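Side-chain contact in amidohydrolase (Pseudomonas aeruginosa, PDB 2I5G), which is probably a metal-dependent dipeptidase of the membrane dipeptidase family (peptidase family M19): residues Ser138-Gly141 with Arg142-Ala146. The protein carries 2 engineered substitutions. Residues are numbered along the deposited sequence; the frame is centred on the assembly and turned at random.
Sequences SGFG and REIVA
Phe140 and Ile144, one turn apart at the start of helix 139-151, meet where CG1 of the isoleucine lies over one face of the phenyl ring, a CH-pi contact 4.3 Å from the ring centroid. CG of Phe140 is anti to its backbone N (chi1 -174°) and beside the carbonyl carbon, and from there CE2 of the ring comes within 3.9 Å of CG1 of Ile144. Lys266 of the second subunit adds a cation-pi interaction with this ring.

The N-cap of the helix is Ser138, whose OG accepts from Gly141 N at 3.1 Å and also bonds to the carbonyl O of Leu125, while the Ser138 backbone bonds to Val126, so the cap is joined to residues 125-126 of the same chain. Gly139 N, another amide of the first turn, donates to OE1 of Glu132 of the second subunit. Arg142 N is shared between two carbonyls: Ser138 O at 3.2 Å and Gly139 O at 2.9 Å, the latter approached from above the carbonyl plane. Glu143 N makes two weak bonds, to Gly139 O and Phe140 O. The i to i+4 bonds continue, straighter, from Ile144 N to Phe140 O (3.0 Å) and from Val145 N to Gly141 O (2.9 Å, N-H...O 158°).

The charged ends find partners beyond this turn. Arg142 bends at chi3 (74°) and forms a salt bridge through NH2 with Glu171, while OE2 of Glu143 forms a salt bridge with NE of Arg270 of the second subunit. In the beta-alpha-beta unit formed with strands 113-117 and 154-156, this helix start therefore combines intrachain capping with intersubunit polar bonds, chemistry consistent with an N-terminal turn held in place partly by the dimer.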
loop_
_atom_site.group_PDB
_atom_site.type_symbol
_atom_site.label_atom_id
_atom_site.label_comp_id
_atom_site.label_asym_id
_atom_site.label_seq_id
_atom_site.Cartn_x
_atom_site.Cartn_y
_atom_site.Cartn_z
ATOM N N SER A 138 -8.434 5.292 0.470
ATOM C CA SER A 138 -7.430 6.106 1.151
ATOM C C SER A 138 -7.334 7.481 0.515
ATOM O O SER A 138 -7.938 7.725 -0.526
ATOM C CB SER A 138 -6.054 5.430 1.095
ATOM O OG SER A 138 -5.403 5.688 -0.138
ATOM N N GLY A 139 -6.577 8.376 1.145
ATOM C CA GLY A 139 -6.412 9.708 0.598
ATOM C C GLY A 139 -5.758 9.622 -0.770
ATOM O O GLY A 139 -6.267 10.182 -1.748
ATOM N N PHE A 140 -4.628 8.914 -0.841
ATOM C CA PHE A 140 -3.897 8.740 -2.091
ATOM C C PHE A 140 -4.828 8.167 -3.161
ATOM O O PHE A 140 -4.738 8.520 -4.341
ATOM C CB PHE A 140 -2.713 7.803 -1.872
ATOM C CG PHE A 140 -1.808 7.679 -3.061
ATOM C CD1 PHE A 140 -1.073 8.770 -3.512
ATOM C CD2 PHE A 140 -1.675 6.464 -3.726
ATOM C CE1 PHE A 140 -0.214 8.652 -4.611
ATOM C CE2 PHE A 140 -0.817 6.336 -4.829
ATOM C CZ PHE A 140 -0.088 7.433 -5.267
ATOM N N GLY A 141 -5.731 7.285 -2.738
ATOM C CA GLY A 141 -6.676 6.691 -3.667
ATOM C C GLY A 141 -7.602 7.704 -4.324
ATOM O O GLY A 141 -7.980 7.545 -5.481
ATOM N N ARG A 142 -7.976 8.750 -3.597
ATOM C CA ARG A 142 -8.863 9.762 -4.156
ATOM C C ARG A 142 -8.124 10.570 -5.214
ATOM O O ARG A 142 -8.736 11.110 -6.137
ATOM C CB ARG A 142 -9.372 10.699 -3.062
ATOM C CG ARG A 142 -10.054 9.998 -1.908
ATOM C CD ARG A 142 -10.593 11.012 -0.919
ATOM N NE ARG A 142 -11.788 11.679 -1.430
ATOM C CZ ARG A 142 -13.009 11.150 -1.395
ATOM N NH1 ARG A 142 -13.204 9.946 -0.869
ATOM N NH2 ARG A 142 -14.040 11.827 -1.885
ATOM N N GLU A 143 -6.805 10.667 -5.074
ATOM C CA GLU A 143 -6.016 11.403 -6.048
ATOM C C GLU A 143 -5.880 10.533 -7.286
ATOM O O GLU A 143 -5.877 11.033 -8.412
ATOM C CB GLU A 143 -4.633 11.747 -5.490
ATOM C CG GLU A 143 -4.670 12.618 -4.244
ATOM C CD GLU A 143 -3.327 13.263 -3.929
ATOM O OE1 GLU A 143 -2.910 14.169 -4.683
ATOM O OE2 GLU A 143 -2.693 12.860 -2.927
ATOM N N ILE A 144 -5.773 9.225 -7.079
ATOM C CA ILE A 144 -5.658 8.315 -8.206
ATOM C C ILE A 144 -6.961 8.284 -8.997
ATOM O O ILE A 144 -6.939 8.283 -10.220
ATOM C CB ILE A 144 -5.287 6.885 -7.755
ATOM C CG1 ILE A 144 -3.851 6.858 -7.239
ATOM C CG2 ILE A 144 -5.392 5.923 -8.930
ATOM C CD1 ILE A 144 -2.801 7.164 -8.310
ATOM N N VAL A 145 -8.094 8.270 -8.308
ATOM C CA VAL A 145 -9.377 8.250 -9.004
ATOM C C VAL A 145 -9.491 9.496 -9.863
ATOM O O VAL A 145 -9.828 9.419 -11.044
ATOM C CB VAL A 145 -10.567 8.226 -8.026
ATOM C CG1 VAL A 145 -11.878 8.362 -8.800
ATOM C CG2 VAL A 145 -10.563 6.928 -7.233
ATOM N N ALA A 146 -9.203 10.642 -9.253
ATOM C CA ALA A 146 -9.252 11.926 -9.941
ATOM C C ALA A 146 -8.437 11.921 -11.236
ATOM O O ALA A 146 -8.976 12.214 -12.303
ATOM C CB ALA A 146 -8.754 13.027 -9.015
#